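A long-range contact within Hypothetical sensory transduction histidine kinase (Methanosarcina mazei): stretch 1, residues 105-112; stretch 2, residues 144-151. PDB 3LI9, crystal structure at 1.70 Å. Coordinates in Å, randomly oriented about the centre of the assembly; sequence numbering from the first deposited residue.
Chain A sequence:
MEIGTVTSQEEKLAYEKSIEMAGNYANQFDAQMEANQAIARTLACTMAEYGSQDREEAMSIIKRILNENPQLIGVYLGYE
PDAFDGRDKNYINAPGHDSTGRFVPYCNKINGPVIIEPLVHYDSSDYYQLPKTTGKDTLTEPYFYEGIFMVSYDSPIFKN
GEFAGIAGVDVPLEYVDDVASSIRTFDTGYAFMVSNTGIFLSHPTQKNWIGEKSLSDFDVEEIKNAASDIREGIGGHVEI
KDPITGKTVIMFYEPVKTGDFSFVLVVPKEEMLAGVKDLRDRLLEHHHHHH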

ATOM      1  N   PRO A 105     -10.312  11.892 -12.815  1.00 11.47           N
ATOM      2  CA  PRO A 105      -9.864  12.944 -11.860  1.00 12.73           C
ATOM      3  C   PRO A 105      -8.983  12.374 -10.718  1.00 12.73           C
ATOM      4  O   PRO A 105      -9.379  11.405 -10.049  1.00 14.18           O
ATOM      5  CB  PRO A 105     -11.177  13.540 -11.349  1.00 12.73           C
ATOM      6  CG  PRO A 105     -12.174  12.296 -11.378  1.00 12.65           C
ATOM      7  CD  PRO A 105     -11.747  11.562 -12.673  1.00 11.70           C
ATOM      8  N   TYR A 106      -7.833  13.022 -10.484  1.00 13.15           N
ATOM      9  CA  TYR A 106      -6.919  12.625  -9.382  1.00 13.59           C
ATOM     10  C   TYR A 106      -6.914  13.806  -8.421  1.00 12.77           C
ATOM     11  O   TYR A 106      -6.273  14.838  -8.692  1.00 13.35           O
ATOM     12  CB  TYR A 106      -5.516  12.347  -9.946  1.00 13.29           C
ATOM     13  CG  TYR A 106      -4.489  12.025  -8.878  1.00 15.50           C
ATOM     14  CD1 TYR A 106      -4.759  11.078  -7.930  1.00 15.49           C
ATOM     15  CD2 TYR A 106      -3.236  12.652  -8.861  1.00 16.57           C
ATOM     16  CE1 TYR A 106      -3.780  10.721  -6.922  1.00 15.87           C
ATOM     17  CE2 TYR A 106      -2.301  12.317  -7.887  1.00 19.20           C
ATOM     18  CZ  TYR A 106      -2.577  11.322  -6.959  1.00 16.79           C
ATOM     19  OH  TYR A 106      -1.691  11.006  -5.963  1.00 18.58           O
ATOM     20  N   CYS A 107      -7.683  13.701  -7.338  1.00 12.19           N
ATOM     21  CA  CYS A 107      -7.806  14.786  -6.352  1.00 12.22           C
ATOM     22  C   CYS A 107      -6.739  14.510  -5.297  1.00 11.78           C
ATOM     23  O   CYS A 107      -6.754  13.457  -4.677  1.00 12.43           O
ATOM     24  CB  CYS A 107      -9.219  14.759  -5.785  1.00 11.64           C
ATOM     25  SG  CYS A 107      -9.367  16.047  -4.506  1.00 16.34           S
ATOM     26  N   ASN A 108      -5.786  15.427  -5.156  1.00 12.39           N
ATOM     27  CA  ASN A 108      -4.618  15.149  -4.285  1.00 11.43           C
ATOM     28  C   ASN A 108      -4.050  16.358  -3.613  1.00 13.12           C
ATOM     29  O   ASN A 108      -4.293  17.484  -4.030  1.00 12.93           O
ATOM     30  CB  ASN A 108      -3.513  14.450  -5.113  1.00 13.28           C
ATOM     31  CG  ASN A 108      -2.879  15.397  -6.124  1.00 17.14           C
ATOM     32  OD1 ASN A 108      -3.365  15.571  -7.306  1.00 20.92           O
ATOM     33  ND2 ASN A 108      -1.872  16.074  -5.685  1.00 13.38           N
ATOM     34  N   LYS A 109      -3.271  16.107  -2.584  1.00 14.43           N
ATOM     35  CA  LYS A 109      -2.449  17.165  -1.988  1.00 15.76           C
ATOM     36  C   LYS A 109      -0.951  16.867  -2.005  1.00 17.91           C
ATOM     37  O   LYS A 109      -0.203  17.303  -1.080  1.00 18.01           O
ATOM     38  CB  LYS A 109      -2.994  17.477  -0.576  1.00 18.25           C
ATOM     39  CG  LYS A 109      -3.041  16.340   0.297  1.00 19.50           C
ATOM     40  CD  LYS A 109      -3.636  16.718   1.720  1.00 27.65           C
ATOM     41  CE  LYS A 109      -5.092  17.044   1.690  1.00 32.14           C
ATOM     42  NZ  LYS A 109      -5.578  16.962   3.143  1.00 36.12           N
ATOM     43  N   ILE A 110      -0.485  16.206  -3.054  1.00 18.52           N
ATOM     44  CA  ILE A 110       0.915  15.786  -3.217  1.00 21.20           C
ATOM     45  C   ILE A 110       1.839  16.966  -3.120  1.00 22.31           C
ATOM     46  O   ILE A 110       2.861  16.879  -2.446  1.00 22.50           O
ATOM     47  CB  ILE A 110       1.147  15.145  -4.622  1.00 21.41           C
ATOM     48  CG1 ILE A 110       0.398  13.817  -4.834  1.00 23.28           C
ATOM     49  CG2 ILE A 110       2.704  14.874  -4.942  1.00 24.09           C
ATOM     50  CD1 ILE A 110       0.925  12.676  -3.974  1.00 26.01           C
ATOM     51  N   ASN A 111       1.483  18.080  -3.744  1.00 22.99           N
ATOM     52  CA  ASN A 111       2.383  19.211  -3.818  1.00 25.98           C
ATOM     53  C   ASN A 111       2.021  20.211  -2.743  1.00 25.93           C
ATOM     54  O   ASN A 111       2.617  21.310  -2.702  1.00 27.74           O
ATOM     55  CB  ASN A 111       2.302  19.896  -5.213  1.00 26.45           C
ATOM     56  CG  ASN A 111       2.888  19.034  -6.336  1.00 33.28           C
ATOM     57  OD1 ASN A 111       2.574  17.839  -6.530  1.00 34.48           O
ATOM     58  ND2 ASN A 111       3.748  19.651  -7.114  1.00 42.24           N
ATOM     59  N   GLY A 112       1.068  19.856  -1.879  1.00 26.41           N
ATOM     60  CA  GLY A 112       0.638  20.676  -0.741  1.00 25.16           C
ATOM     61  C   GLY A 112      -0.838  21.072  -0.710  1.00 24.42           C
ATOM     62  O   GLY A 112      -1.629  20.587   0.102  1.00 25.41           O
ATOM     63  N   PHE A 144       7.703   5.505  -4.800  1.00 15.31           N
ATOM     64  CA  PHE A 144       7.792   6.950  -4.619  1.00 15.83           C
ATOM     65  C   PHE A 144       7.122   7.691  -5.773  1.00 15.13           C
ATOM     66  O   PHE A 144       7.221   7.263  -6.941  1.00 16.20           O
ATOM     67  CB  PHE A 144       9.275   7.348  -4.639  1.00 15.32           C
ATOM     68  CG  PHE A 144      10.009   6.976  -3.395  1.00 14.62           C
ATOM     69  CD1 PHE A 144       9.919   7.770  -2.301  1.00 19.41           C
ATOM     70  CD2 PHE A 144      10.742   5.781  -3.331  1.00 19.31           C
ATOM     71  CE1 PHE A 144      10.566   7.449  -1.073  1.00 20.16           C
ATOM     72  CE2 PHE A 144      11.406   5.465  -2.093  1.00 18.17           C
ATOM     73  CZ  PHE A 144      11.307   6.306  -0.992  1.00 18.75           C
ATOM     74  N   TYR A 145       6.451   8.817  -5.435  1.00 15.24           N
ATOM     75  CA  TYR A 145       5.804   9.638  -6.467  1.00 15.68           C
ATOM     76  C   TYR A 145       5.960  11.082  -6.029  1.00 17.03           C
ATOM     77  O   TYR A 145       5.633  11.419  -4.897  1.00 16.59           O
ATOM     78  CB  TYR A 145       4.356   9.260  -6.640  1.00 15.29           C
ATOM     79  CG  TYR A 145       3.625  10.165  -7.598  1.00 17.36           C
ATOM     80  CD1 TYR A 145       3.788  10.024  -8.964  1.00 21.46           C
ATOM     81  CD2 TYR A 145       2.815  11.169  -7.117  1.00 23.10           C
ATOM     82  CE1 TYR A 145       3.107  10.842  -9.838  1.00 24.44           C
ATOM     83  CE2 TYR A 145       2.106  12.025  -8.006  1.00 22.77           C
ATOM     84  CZ  TYR A 145       2.275  11.820  -9.349  1.00 26.38           C
ATOM     85  OH  TYR A 145       1.604  12.642 -10.212  1.00 30.92           O
ATOM     86  N   GLU A 146       6.632  11.882  -6.880  1.00 18.35           N
ATOM     87  CA  GLU A 146       6.898  13.292  -6.515  1.00 20.08           C
ATOM     88  C   GLU A 146       7.449  13.413  -5.102  1.00 19.63           C
ATOM     89  O   GLU A 146       7.104  14.333  -4.301  1.00 21.40           O
ATOM     90  CB  GLU A 146       5.644  14.207  -6.895  1.00 21.57           C
ATOM     91  CG  GLU A 146       5.326  14.047  -8.402  1.00 26.25           C
ATOM     92  CD  GLU A 146       4.118  14.841  -8.951  1.00 31.70           C
ATOM     93  OE1 GLU A 146       3.831  14.759 -10.207  1.00 29.41           O
ATOM     94  OE2 GLU A 146       3.480  15.507  -8.118  1.00 36.25           O
ATOM     95  N   GLY A 147       8.410  12.512  -4.766  1.00 18.41           N
ATOM     96  CA  GLY A 147       9.119  12.601  -3.500  1.00 18.66           C
ATOM     97  C   GLY A 147       8.413  11.939  -2.306  1.00 18.16           C
ATOM     98  O   GLY A 147       8.960  11.911  -1.259  1.00 19.02           O
ATOM     99  N   ILE A 148       7.197  11.443  -2.500  1.00 16.30           N
ATOM    100  CA  ILE A 148       6.458  10.875  -1.381  1.00 15.98           C
ATOM    101  C   ILE A 148       6.318   9.325  -1.514  1.00 11.96           C
ATOM    102  O   ILE A 148       5.897   8.891  -2.525  1.00 14.31           O
ATOM    103  CB  ILE A 148       5.097  11.508  -1.302  1.00 18.21           C
ATOM    104  CG1 ILE A 148       5.337  13.032  -1.039  1.00 21.46           C
ATOM    105  CG2 ILE A 148       4.273  10.893  -0.105  1.00 17.80           C
ATOM    106  CD1 ILE A 148       4.170  13.835  -1.243  1.00 26.08           C
ATOM    107  N   PHE A 149       6.707   8.619  -0.450  1.00 12.84           N
ATOM    108  CA  PHE A 149       6.617   7.145  -0.360  1.00 13.32           C
ATOM    109  C   PHE A 149       5.165   6.794  -0.040  1.00 11.07           C
ATOM    110  O   PHE A 149       4.614   7.319   0.932  1.00 12.69           O
ATOM    111  CB  PHE A 149       7.531   6.692   0.785  1.00 11.90           C
ATOM    112  CG  PHE A 149       7.815   5.166   0.716  1.00 13.50           C
ATOM    113  CD1 PHE A 149       8.077   4.539  -0.484  1.00 13.86           C
ATOM    114  CD2 PHE A 149       7.714   4.436   1.873  1.00 17.85           C
ATOM    115  CE1 PHE A 149       8.333   3.129  -0.509  1.00 15.52           C
ATOM    116  CE2 PHE A 149       7.950   3.083   1.874  1.00 18.07           C
ATOM    117  CZ  PHE A 149       8.194   2.438   0.708  1.00 12.19           C
HETATM  118  N   MSE A 150       4.555   5.975  -0.880  1.00 12.19           N
HETATM  119  CA  MSE A 150       3.145   5.638  -0.739  1.00 12.59           C
HETATM  120  C   MSE A 150       2.794   4.283  -1.341  1.00 13.48           C
HETATM  121  O   MSE A 150       3.612   3.583  -1.951  1.00 14.05           O
HETATM  122  CB  MSE A 150       2.294   6.711  -1.416  1.00 13.47           C
HETATM  123  CG  MSE A 150       2.556   6.823  -2.896  1.00 13.95           C
HETATM  124 SE   MSE A 150       1.486   8.366  -3.656  1.00 20.13          SE
HETATM  125  CE  MSE A 150       2.567   9.795  -2.987  1.00 17.44           C
ATOM    126  N   VAL A 151       1.553   3.905  -1.045  1.00 13.51           N
ATOM    127  CA  VAL A 151       0.951   2.772  -1.747  1.00 14.72           C
ATOM    128  C   VAL A 151      -0.439   3.184  -2.223  1.00 15.48           C
ATOM    129  O   VAL A 151      -1.031   4.093  -1.657  1.00 14.60           O
ATOM    130  CB  VAL A 151       0.884   1.567  -0.769  1.00 14.54           C
ATOM    131  CG1 VAL A 151      -0.105   1.753   0.398  1.00 17.98           C
ATOM    132  CG2 VAL A 151       0.766   0.269  -1.513  1.00 20.84           C
TER

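Stretch 1 runs as a strand from Pro105 to Asn108 and then breaks into a type I turn from Lys109 to Gly112, closed by a backbone hydrogen bond from Gly112 N to Lys109 O at 3.0 Å. Stretch 2 is a tight hairpin: strand residues Phe144 and Tyr145 lead into a type I' turn, and the chain returns as a strand from Ile148 to Val151. Two backbone hydrogen bonds pin the ends of this turn together, Tyr145 N to Ile148 O at 3.0 Å and Ile148 N to Tyr145 O at 2.9 Å. Gly147 suits its place in the turn, because at its backbone angles a CB would be jammed against the carbonyl oxygen of the preceding residue; the same holds for Gly112 at the end of the other turn.

The two backbones stay well apart. Their closest CA atoms, those of Ile110 and Glu146, are 7.3 Å from each other, and no clear hydrogen bond crosses between the stretches. The turn of stretch 1 is laid against the hairpin, mostly through side chains, and the two sides together bury a modest 269 Å².

Ile110 is the centre of the contact. It is buried, points its CA-to-CB bond toward the hairpin, and gives up 96 Å² to it, the largest share of any residue here. Its chi1 and chi2 are both m, and CD1 reaches into a pocket lined by both hairpin strands: it lies 4.0 Å from Tyr145 CD2, near the plane of the ring and so at its edge, and 3.5 Å from CE of Met150, a selenomethionine. CG2 of Ile110 packs 4.1 Å from CD1 of Ile148, and the backbone joins in, with Ile110 O 3.5 Å from Ile148 CD1. Alternation along the returning strand puts Ile148 and Met150 on the same side, with Phe149 between them out of reach; Tyr145, from the other strand, also points its CA-to-CB bond toward stretch 1. One branched aliphatic side chain thus meets three apolar neighbours in van der Waals packing.

Tyr106 extends this apolar patch back along the strand of stretch 1. Its CE2 lies 4.4 Å from CE2 of Tyr145, a loose meeting in which the rings approach obliquely. The hydroxyl of Tyr106 is hydrogen-bonded elsewhere in the structure, so a buried polar end is satisfied while the ring carbons serve the packing.

At the exposed margin the chemistry changes. Glu146 points its CA-to-CB bond toward stretch 1, and with chi1 m and chi2 t its OE2 comes within 3.3 Å of Ile110 CG2, a close van der Waals approach of a carboxylate oxygen to a methyl group. The same OE2 lies 3.0 Å from Asn111 OD1 as modelled, but the Asn111 amide is probably turned over, which leaves the nature of this approach open.

The rule to take away is economical: two turns hold their own shape with internal backbone bonds, and one isoleucine makes most of the contact between them, while the exposed Glu146 and Asn111 meet beside it.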